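Local coordinates for protein putative aminopeptidase (Leishmania major, PDB 5NTH) that probably acts as a manganese-dependent M17 leucyl aminopeptidase that removes residues from the N-termini of peptides, here with the inhibitor actinonin bound, at residues E135-V141 against M179-M185; A17-V22 against M226-V231; D476-I480 against Y494-H499. All coordinates share one frame; numbering follows the deposited sequence.

All three contacts are buried, but they hold different elements and rest on different chemistry. Contact 1 joins two neighbouring parallel strands of the six-stranded N-terminal sheet and is the one carried by main-chain hydrogen bonds. Contact 2 sets helix 12-26 against the loop leading into helix 229-243 and its first turn, in the catalytic region, and contact 3 sets a short edge strand against helix 488-497; both work through methionine and aromatic side chains. Contact 1 is nested in the loop closed by contact 2, their centres about 31 Å apart. Contacts 1 and 3 fall on opposite sides of the chain's centre. Contact 3 approaches the manganese site, from which contact 1 is remote.

Contact 1: E135-V141 against M179-M185; sequences EVLDVYV and MSLNVVM
Leu-137 N donates to Ser-180 O (2.8 Å), the first of five backbone hydrogen bonds; Asn-182 N donates to Leu-137 O, Val-139 N to Asn-182 O, Val-184 N to Val-139 O, and Val-141 N to Val-184 O (3.0 Å). Leu-137 and Val-139 each bond to the two residues flanking their partners Leu-181 and Val-183, the parallel pattern, with the short strand axes 22° apart.

Aromatic packing marks the face bearing Asp-138 and Tyr-140. Tyr-140 CG is anti to its carbonyl carbon (chi1 -89°), which sets the ring side by side with Val-184, both pointing the same way. Val-184 CB sits over the centre of one ring face, 3.9 Å from the Tyr-140 centroid and 8° off the normal, a CH-pi contact; Val-184 CG1 comes within 3.5 Å of Tyr-140 CE2. Phe-66 packs edge-to-face with the Tyr-140 ring. Buried Asp-138 accepts from Ala-44 N through OD2.

Apolar contacts fill the other face. Leu-137 CD2 meets Leu-181 CD2 at 4.2 Å, and the bent Met-179 chain brings CE to 4.0 Å from Leu-137 CB. Helices 148-156 and 117-127 pack here. Strand 137-142, helix 148-156 and strand 181-185 form a beta-alpha-beta crossover in the N-terminal domain, whose family belongs to the macro-domain clan.

Contact 2: A17-V22 against M226-V231; sequences AVSAYV and MLDTVV
Met-226 lies across one face of the Tyr-21 ring. Its chi1 of 173°, with CG anti to the backbone N, places CG over that face, 3.7 Å from the Tyr-21 ring centroid and close to the normal, as a CH-pi contact. Chi2 (67°) then sets SD to the side of the ring centre, 4.4 Å from the same centroid at an oblique angle, a Met-aromatic contact; the sulfur rests against both Val-18 CG1 and Tyr-21 CB, each 3.6 Å from Met-226 SD. The bend at chi3 folds Met-226 CE back to 3.9 Å from Tyr-21 CB. Tyr-21 has chi1 175°, which places the ring against Met-226 CG and helix 203-221: its OH is hydrogen-bonded to Thr-222 OG1, and Arg-218 and Leu-219 touch the side chain. The contact joins helix 12-26 to the loop leading into helix 229-243 and to its first turn. Asp-228 is the N-cap residue of helix 229-243: its OD1 accepts from Val-231 N at 2.9 Å and, weakly, from Val-230 N, while OD2 forms a salt bridge with Arg-8. In the first turn, Val-231 CG1 meets the Tyr-21 ring obliquely, 4.2 Å from Tyr-21 CD2, and touches Val-22 CG2 at 4.1 Å. Leu-227 CD1 also approaches the Tyr-21 ring obliquely.

Contact 3: D476-I480 against Y494-H499; sequences DMRNI and YFVEQH
Sulfur-aromatic contacts centre on Met-477, whose SD stands 4.5 Å from the Phe-495 ring centroid, 36° off the normal and thus oblique, a Met-aromatic contact. The same SD is 3.7 Å from His-499 NE2, again at a slant to that ring, while His-499 ND1 bonds to Ser-378. Chi1 of 63° puts Met-477 CG between the backbone N and the carbonyl carbon, and the chain bends at chi3, placing CE against Phe-495 and Gln-498.

Apolar packing follows from that bend. Met-477 CE touches Phe-495 CD2 at 3.7 Å and Gln-498 CG at 3.9 Å, with the Tyr-494 ring farther off. On the strand side, Val-382 of neighbouring strand 381-383 touches both Met-477 and Phe-495.

Polar main chain meets the aromatic edge: Arg-478 O lies in the plane of the Phe-495 ring, 3.4 Å from CE2. Asn-479 CB packs against the same corner, 3.9 Å from Phe-495 CE2.

The contact between 476-480 and 494-499 appears to rest mainly on dispersion, with a probable weak electrostatic share where Arg-478 O meets the ring edge. The Asn-479 amide, about 8 Å from bound actinonin, bonds to Met-385 N and Asn-386 O, and may help to place the segment leading to metal ligands Asp-388 and Glu-390.

Contact 1: E135-V141 against M179-M185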
loop_
_atom_site.group_PDB
_atom_site.type_symbol
_atom_site.label_atom_id
_atom_site.label_comp_id
_atom_site.label_asym_id
_atom_site.label_seq_id
_atom_site.Cartn_x
_atom_site.Cartn_y
_atom_site.Cartn_z
ATOM N N GLU A 135 -20.780 -37.891 -25.992
ATOM C CA GLU A 135 -21.800 -37.347 -26.896
ATOM C C GLU A 135 -21.195 -36.343 -27.854
ATOM O O GLU A 135 -19.996 -36.088 -27.842
ATOM C CB GLU A 135 -22.936 -36.697 -26.111
ATOM C CG GLU A 135 -23.771 -37.674 -25.288
ATOM C CD GLU A 135 -25.023 -37.014 -24.703
ATOM O OE1 GLU A 135 -25.036 -35.778 -24.571
ATOM O OE2 GLU A 135 -26.011 -37.712 -24.379
ATOM N N VAL A 136 -22.043 -35.792 -28.699
ATOM C CA VAL A 136 -21.636 -34.908 -29.742
ATOM C C VAL A 136 -22.499 -33.671 -29.631
ATOM O O VAL A 136 -23.716 -33.778 -29.387
ATOM C CB VAL A 136 -21.853 -35.559 -31.135
ATOM C CG1 VAL A 136 -21.563 -34.573 -32.269
ATOM C CG2 VAL A 136 -20.993 -36.805 -31.292
ATOM N N LEU A 137 -21.872 -32.508 -29.843
ATOM C CA LEU A 137 -22.603 -31.251 -30.023
ATOM C C LEU A 137 -22.472 -30.867 -31.472
ATOM O O LEU A 137 -21.367 -30.708 -31.958
ATOM C CB LEU A 137 -22.040 -30.135 -29.153
ATOM C CG LEU A 137 -22.455 -28.696 -29.499
ATOM C CD1 LEU A 137 -23.930 -28.485 -29.216
ATOM C CD2 LEU A 137 -21.595 -27.690 -28.729
ATOM N N ASP A 138 -23.607 -30.731 -32.145
ATOM C CA ASP A 138 -23.661 -30.215 -33.494
ATOM C C ASP A 138 -23.694 -28.692 -33.409
ATOM O O ASP A 138 -24.467 -28.115 -32.636
ATOM C CB ASP A 138 -24.896 -30.731 -34.246
ATOM C CG ASP A 138 -24.719 -32.144 -34.799
ATOM O OD1 ASP A 138 -23.602 -32.644 -34.963
ATOM O OD2 ASP A 138 -25.730 -32.782 -35.098
ATOM N N VAL A 139 -22.823 -28.053 -34.192
ATOM C CA VAL A 139 -22.714 -26.610 -34.197
ATOM C C VAL A 139 -23.046 -26.107 -35.594
ATOM O O VAL A 139 -22.267 -26.303 -36.541
ATOM C CB VAL A 139 -21.313 -26.156 -33.804
ATOM C CG1 VAL A 139 -21.228 -24.643 -33.815
ATOM C CG2 VAL A 139 -20.977 -26.684 -32.431
ATOM N N TYR A 140 -24.210 -25.472 -35.703
ATOM C CA TYR A 140 -24.700 -25.019 -36.968
ATOM C C TYR A 140 -24.409 -23.559 -36.993
ATOM O O TYR A 140 -24.995 -22.811 -36.232
ATOM C CB TYR A 140 -26.201 -25.294 -37.147
ATOM C CG TYR A 140 -26.512 -26.660 -37.744
ATOM C CD1 TYR A 140 -26.454 -27.819 -36.949
ATOM C CD2 TYR A 140 -26.863 -26.810 -39.103
ATOM C CE1 TYR A 140 -26.760 -29.083 -37.479
ATOM C CE2 TYR A 140 -27.156 -28.073 -39.643
ATOM C CZ TYR A 140 -27.107 -29.210 -38.825
ATOM O OH TYR A 140 -27.378 -30.477 -39.302
ATOM N N VAL A 141 -23.505 -23.166 -37.885
ATOM C CA VAL A 141 -23.090 -21.780 -38.022
ATOM C C VAL A 141 -23.497 -21.157 -39.339
ATOM O O VAL A 141 -23.143 -21.637 -40.393
ATOM C CB VAL A 141 -21.578 -21.650 -37.954
ATOM C CG1 VAL A 141 -21.198 -20.179 -37.791
ATOM C CG2 VAL A 141 -21.027 -22.487 -36.820
ATOM N N MET A 179 -16.251 -35.287 -24.887
ATOM C CA MET A 179 -17.306 -34.951 -25.801
ATOM C C MET A 179 -16.687 -34.606 -27.149
ATOM O O MET A 179 -15.521 -34.852 -27.390
ATOM C CB MET A 179 -18.077 -33.776 -25.221
ATOM C CG MET A 179 -17.286 -32.483 -25.246
ATOM S SD MET A 179 -18.360 -31.074 -25.298
ATOM C CE MET A 179 -18.804 -30.939 -27.014
ATOM N N SER A 180 -17.482 -34.023 -28.028
ATOM C CA SER A 180 -17.045 -33.785 -29.375
ATOM C C SER A 180 -17.910 -32.783 -30.079
ATOM O O SER A 180 -19.122 -32.831 -29.941
ATOM C CB SER A 180 -17.104 -35.091 -30.141
ATOM O OG SER A 180 -16.329 -34.919 -31.281
ATOM N N LEU A 181 -17.292 -31.905 -30.865
ATOM C CA LEU A 181 -18.039 -30.865 -31.594
ATOM C C LEU A 181 -18.003 -31.115 -33.074
ATOM O O LEU A 181 -16.947 -31.356 -33.615
ATOM C CB LEU A 181 -17.491 -29.473 -31.331
ATOM C CG LEU A 181 -17.568 -28.982 -29.893
ATOM C CD1 LEU A 181 -16.356 -29.491 -29.127
ATOM C CD2 LEU A 181 -17.594 -27.468 -29.857
ATOM N N ASN A 182 -19.172 -31.073 -33.708
ATOM C CA ASN A 182 -19.329 -31.328 -35.139
ATOM C C ASN A 182 -19.817 -30.034 -35.826
ATOM O O ASN A 182 -20.966 -29.612 -35.641
ATOM C CB ASN A 182 -20.311 -32.475 -35.330
ATOM C CG ASN A 182 -20.555 -32.809 -36.801
ATOM O OD1 ASN A 182 -21.674 -32.634 -37.311
ATOM N ND2 ASN A 182 -19.492 -33.261 -37.501
ATOM N N VAL A 183 -18.932 -29.390 -36.587
ATOM C CA VAL A 183 -19.263 -28.092 -37.166
ATOM C C VAL A 183 -19.899 -28.281 -38.530
ATOM O O VAL A 183 -19.377 -28.998 -39.405
ATOM C CB VAL A 183 -18.053 -27.132 -37.298
ATOM C CG1 VAL A 183 -18.523 -25.728 -37.641
ATOM C CG2 VAL A 183 -17.265 -27.049 -35.995
ATOM N N VAL A 184 -21.023 -27.598 -38.684
ATOM C CA VAL A 184 -21.786 -27.582 -39.914
ATOM C C VAL A 184 -21.948 -26.135 -40.311
ATOM O O VAL A 184 -22.805 -25.431 -39.792
ATOM C CB VAL A 184 -23.185 -28.218 -39.725
ATOM C CG1 VAL A 184 -23.952 -28.240 -41.035
ATOM C CG2 VAL A 184 -23.064 -29.631 -39.190
ATOM N N MET A 185 -21.115 -25.676 -41.223
ATOM C CA MET A 185 -21.275 -24.312 -41.690
ATOM C C MET A 185 -22.274 -24.225 -42.856
ATOM O O MET A 185 -22.352 -25.138 -43.696
ATOM C CB MET A 185 -19.934 -23.773 -42.125
ATOM C CG MET A 185 -18.965 -23.591 -40.973
ATOM S SD MET A 185 -17.342 -23.065 -41.558
ATOM C CE MET A 185 -16.727 -24.662 -42.154
#

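Contact 2: A17-V22 against M226-V231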
loop_
_atom_site.group_PDB
_atom_site.type_symbol
_atom_site.label_atom_id
_atom_site.label_comp_id
_atom_site.label_asym_id
_atom_site.label_seq_id
_atom_site.Cartn_x
_atom_site.Cartn_y
_atom_site.Cartn_z
ATOM N N ALA A 17 4.593 -40.228 -14.900
ATOM C CA ALA A 17 3.442 -39.398 -15.251
ATOM C C ALA A 17 3.772 -38.288 -16.245
ATOM O O ALA A 17 2.894 -37.914 -17.006
ATOM C CB ALA A 17 2.778 -38.809 -14.008
ATOM N N VAL A 18 4.992 -37.742 -16.234
ATOM C CA VAL A 18 5.356 -36.728 -17.242
ATOM C C VAL A 18 5.437 -37.393 -18.614
ATOM O O VAL A 18 5.034 -36.787 -19.609
ATOM C CB VAL A 18 6.662 -35.900 -16.954
ATOM C CG1 VAL A 18 6.608 -35.111 -15.643
ATOM C CG2 VAL A 18 7.876 -36.779 -16.930
ATOM N N SER A 19 5.925 -38.639 -18.662
ATOM C CA SER A 19 6.016 -39.404 -19.943
ATOM C C SER A 19 4.651 -39.576 -20.615
ATOM O O SER A 19 4.543 -39.501 -21.838
ATOM C CB SER A 19 6.710 -40.766 -19.757
ATOM O OG SER A 19 8.132 -40.632 -19.687
ATOM N N ALA A 20 3.628 -39.769 -19.796
ATOM C CA ALA A 20 2.238 -39.818 -20.249
ATOM C C ALA A 20 1.706 -38.458 -20.649
ATOM O O ALA A 20 0.985 -38.358 -21.642
ATOM C CB ALA A 20 1.336 -40.410 -19.172
ATOM N N TYR A 21 2.017 -37.425 -19.874
ATOM C CA TYR A 21 1.643 -36.055 -20.242
ATOM C C TYR A 21 2.241 -35.677 -21.598
ATOM O O TYR A 21 1.579 -35.034 -22.425
ATOM C CB TYR A 21 2.090 -35.021 -19.198
ATOM C CG TYR A 21 1.795 -33.627 -19.647
ATOM C CD1 TYR A 21 0.522 -33.076 -19.495
ATOM C CD2 TYR A 21 2.756 -32.895 -20.322
ATOM C CE1 TYR A 21 0.231 -31.805 -19.972
ATOM C CE2 TYR A 21 2.488 -31.613 -20.799
ATOM C CZ TYR A 21 1.232 -31.070 -20.611
ATOM O OH TYR A 21 1.000 -29.815 -21.093
ATOM N N VAL A 22 3.487 -36.076 -21.825
ATOM C CA VAL A 22 4.145 -35.804 -23.099
ATOM C C VAL A 22 3.329 -36.432 -24.214
ATOM O O VAL A 22 2.963 -35.749 -25.166
ATOM C CB VAL A 22 5.583 -36.321 -23.092
ATOM C CG1 VAL A 22 6.189 -36.312 -24.484
ATOM C CG2 VAL A 22 6.429 -35.459 -22.164
ATOM N N MET A 226 4.439 -29.400 -14.125
ATOM C CA MET A 226 4.423 -30.397 -15.205
ATOM C C MET A 226 5.033 -29.894 -16.499
ATOM O O MET A 226 5.872 -30.563 -17.076
ATOM C CB MET A 226 2.986 -30.811 -15.490
ATOM C CG MET A 226 2.859 -31.706 -16.710
ATOM S SD MET A 226 3.648 -33.284 -16.414
ATOM C CE MET A 226 2.317 -34.033 -15.445
ATOM N N LEU A 227 4.557 -28.761 -16.985
ATOM C CA LEU A 227 5.146 -28.158 -18.157
ATOM C C LEU A 227 6.233 -27.171 -17.780
ATOM O O LEU A 227 5.992 -25.961 -17.650
ATOM C CB LEU A 227 4.116 -27.455 -19.039
ATOM C CG LEU A 227 4.763 -27.010 -20.357
ATOM C CD1 LEU A 227 5.149 -28.185 -21.234
ATOM C CD2 LEU A 227 3.811 -26.118 -21.093
ATOM N N ASP A 228 7.438 -27.704 -17.664
ATOM C CA ASP A 228 8.631 -26.914 -17.413
ATOM C C ASP A 228 9.438 -26.878 -18.701
ATOM O O ASP A 228 8.984 -27.350 -19.737
ATOM C CB ASP A 228 9.426 -27.518 -16.239
ATOM C CG ASP A 228 9.894 -28.947 -16.499
ATOM O OD1 ASP A 228 10.140 -29.316 -17.649
ATOM O OD2 ASP A 228 10.022 -29.713 -15.541
ATOM N N THR A 229 10.644 -26.356 -18.638
ATOM C CA THR A 229 11.434 -26.181 -19.835
ATOM C C THR A 229 11.978 -27.458 -20.411
ATOM O O THR A 229 12.230 -27.510 -21.598
ATOM C CB THR A 229 12.633 -25.254 -19.599
ATOM O OG1 THR A 229 13.528 -25.832 -18.644
ATOM C CG2 THR A 229 12.149 -23.876 -19.125
ATOM N N VAL A 230 12.195 -28.475 -19.591
ATOM C CA VAL A 230 12.713 -29.749 -20.110
ATOM C C VAL A 230 11.609 -30.534 -20.801
ATOM O O VAL A 230 11.851 -31.230 -21.784
ATOM C CB VAL A 230 13.396 -30.579 -19.006
ATOM C CG1 VAL A 230 13.731 -31.982 -19.479
ATOM C CG2 VAL A 230 14.687 -29.889 -18.590
ATOM N N VAL A 231 10.401 -30.405 -20.283
ATOM C CA VAL A 231 9.290 -31.156 -20.808
ATOM C C VAL A 231 8.862 -30.490 -22.097
ATOM O O VAL A 231 8.772 -31.153 -23.123
ATOM C CB VAL A 231 8.115 -31.232 -19.813
ATOM C CG1 VAL A 231 6.850 -31.778 -20.485
ATOM C CG2 VAL A 231 8.490 -32.125 -18.641
#

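Contact 3: D476-I480 against Y494-H499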
loop_
_atom_site.group_PDB
_atom_site.type_symbol
_atom_site.label_atom_id
_atom_site.label_comp_id
_atom_site.label_asym_id
_atom_site.label_seq_id
_atom_site.Cartn_x
_atom_site.Cartn_y
_atom_site.Cartn_z
ATOM N N ASP A 476 24.444 -0.098 -22.159
ATOM C CA ASP A 476 23.821 0.422 -23.368
ATOM C C ASP A 476 22.372 0.819 -23.127
ATOM O O ASP A 476 21.934 1.845 -23.624
ATOM C CB ASP A 476 23.974 -0.563 -24.532
ATOM C CG ASP A 476 25.409 -0.687 -24.981
ATOM O OD1 ASP A 476 26.081 0.399 -25.174
ATOM O OD2 ASP A 476 25.854 -1.867 -25.123
ATOM N N MET A 477 21.672 0.029 -22.309
ATOM C CA MET A 477 20.292 0.308 -21.963
ATOM C C MET A 477 19.885 -0.380 -20.665
ATOM O O MET A 477 20.534 -1.318 -20.207
ATOM C CB MET A 477 19.416 -0.226 -23.073
ATOM C CG MET A 477 19.502 -1.743 -23.236
ATOM S SD MET A 477 18.886 -2.375 -24.803
ATOM C CE MET A 477 17.429 -1.339 -24.956
ATOM N N ARG A 478 18.774 0.063 -20.102
ATOM C CA ARG A 478 18.149 -0.660 -18.989
ATOM C C ARG A 478 17.163 -1.628 -19.561
ATOM O O ARG A 478 17.068 -1.722 -20.770
ATOM C CB ARG A 478 17.457 0.320 -18.069
ATOM C CG ARG A 478 18.471 1.311 -17.600
ATOM C CD ARG A 478 18.073 2.120 -16.420
ATOM N NE ARG A 478 19.270 2.278 -15.594
ATOM C CZ ARG A 478 19.473 3.253 -14.718
ATOM N NH1 ARG A 478 20.603 3.283 -14.035
ATOM N NH2 ARG A 478 18.546 4.186 -14.511
ATOM N N ASN A 479 16.427 -2.347 -18.728
ATOM C CA ASN A 479 15.355 -3.183 -19.246
ATOM C C ASN A 479 13.939 -2.752 -18.839
ATOM O O ASN A 479 13.009 -3.498 -19.030
ATOM C CB ASN A 479 15.598 -4.621 -18.847
ATOM C CG ASN A 479 15.178 -4.893 -17.433
ATOM O OD1 ASN A 479 15.177 -3.988 -16.595
ATOM N ND2 ASN A 479 14.780 -6.130 -17.156
ATOM N N ILE A 480 13.780 -1.568 -18.261
ATOM C CA ILE A 480 12.454 -0.998 -17.910
ATOM C C ILE A 480 12.651 0.511 -18.079
ATOM O O ILE A 480 13.766 0.989 -18.017
ATOM C CB ILE A 480 11.996 -1.364 -16.466
ATOM N N TYR A 494 10.327 -2.261 -28.253
ATOM C CA TYR A 494 11.576 -1.537 -28.553
ATOM C C TYR A 494 12.798 -2.203 -27.939
ATOM O O TYR A 494 13.848 -2.283 -28.553
ATOM C CB TYR A 494 11.472 -0.088 -28.054
ATOM C CG TYR A 494 12.775 0.675 -28.094
ATOM C CD1 TYR A 494 13.220 1.288 -29.270
ATOM C CD2 TYR A 494 13.572 0.778 -26.945
ATOM C CE1 TYR A 494 14.425 1.971 -29.300
ATOM C CE2 TYR A 494 14.776 1.456 -26.958
ATOM C CZ TYR A 494 15.198 2.052 -28.132
ATOM O OH TYR A 494 16.398 2.714 -28.140
ATOM N N PHE A 495 12.650 -2.692 -26.726
ATOM C CA PHE A 495 13.743 -3.374 -26.099
ATOM C C PHE A 495 14.146 -4.505 -27.003
ATOM O O PHE A 495 15.280 -4.595 -27.364
ATOM C CB PHE A 495 13.384 -3.920 -24.725
ATOM C CG PHE A 495 14.528 -4.603 -24.066
ATOM C CD1 PHE A 495 14.818 -5.937 -24.347
ATOM C CD2 PHE A 495 15.380 -3.897 -23.230
ATOM C CE1 PHE A 495 15.918 -6.573 -23.760
ATOM C CE2 PHE A 495 16.469 -4.528 -22.641
ATOM C CZ PHE A 495 16.740 -5.870 -22.915
ATOM N N VAL A 496 13.192 -5.342 -27.395
ATOM C CA VAL A 496 13.475 -6.521 -28.232
ATOM C C VAL A 496 13.990 -6.118 -29.604
ATOM O O VAL A 496 14.872 -6.741 -30.162
ATOM C CB VAL A 496 12.236 -7.401 -28.459
ATOM C CG1 VAL A 496 12.646 -8.722 -29.087
ATOM C CG2 VAL A 496 11.505 -7.691 -27.153
ATOM N N GLU A 497 13.423 -5.075 -30.161
ATOM C CA GLU A 497 13.894 -4.621 -31.450
ATOM C C GLU A 497 15.407 -4.348 -31.478
ATOM O O GLU A 497 16.069 -4.611 -32.487
ATOM C CB GLU A 497 13.164 -3.365 -31.858
ATOM C CG GLU A 497 13.312 -3.034 -33.321
ATOM C CD GLU A 497 12.563 -1.776 -33.686
ATOM O OE1 GLU A 497 12.159 -1.043 -32.759
ATOM O OE2 GLU A 497 12.376 -1.516 -34.905
ATOM N N GLN A 498 15.975 -3.859 -30.381
ATOM C CA GLN A 498 17.379 -3.482 -30.425
ATOM C C GLN A 498 18.311 -4.652 -30.589
ATOM O O GLN A 498 19.468 -4.440 -30.879
ATOM C CB GLN A 498 17.789 -2.723 -29.176
ATOM C CG GLN A 498 16.961 -1.507 -28.835
ATOM C CD GLN A 498 16.603 -0.678 -30.053
ATOM O OE1 GLN A 498 15.473 -0.753 -30.546
ATOM N NE2 GLN A 498 17.554 0.084 -30.562
ATOM N N HIS A 499 17.832 -5.880 -30.411
ATOM C CA HIS A 499 18.714 -7.053 -30.428
ATOM C C HIS A 499 18.667 -7.788 -31.751
ATOM O O HIS A 499 19.264 -8.849 -31.894
ATOM C CB HIS A 499 18.452 -7.929 -29.182
ATOM C CG HIS A 499 18.704 -7.167 -27.909
ATOM N ND1 HIS A 499 19.974 -6.917 -27.433
ATOM C CD2 HIS A 499 17.866 -6.465 -27.107
ATOM C CE1 HIS A 499 19.900 -6.139 -26.367
ATOM N NE2 HIS A 499 18.630 -5.846 -26.150
#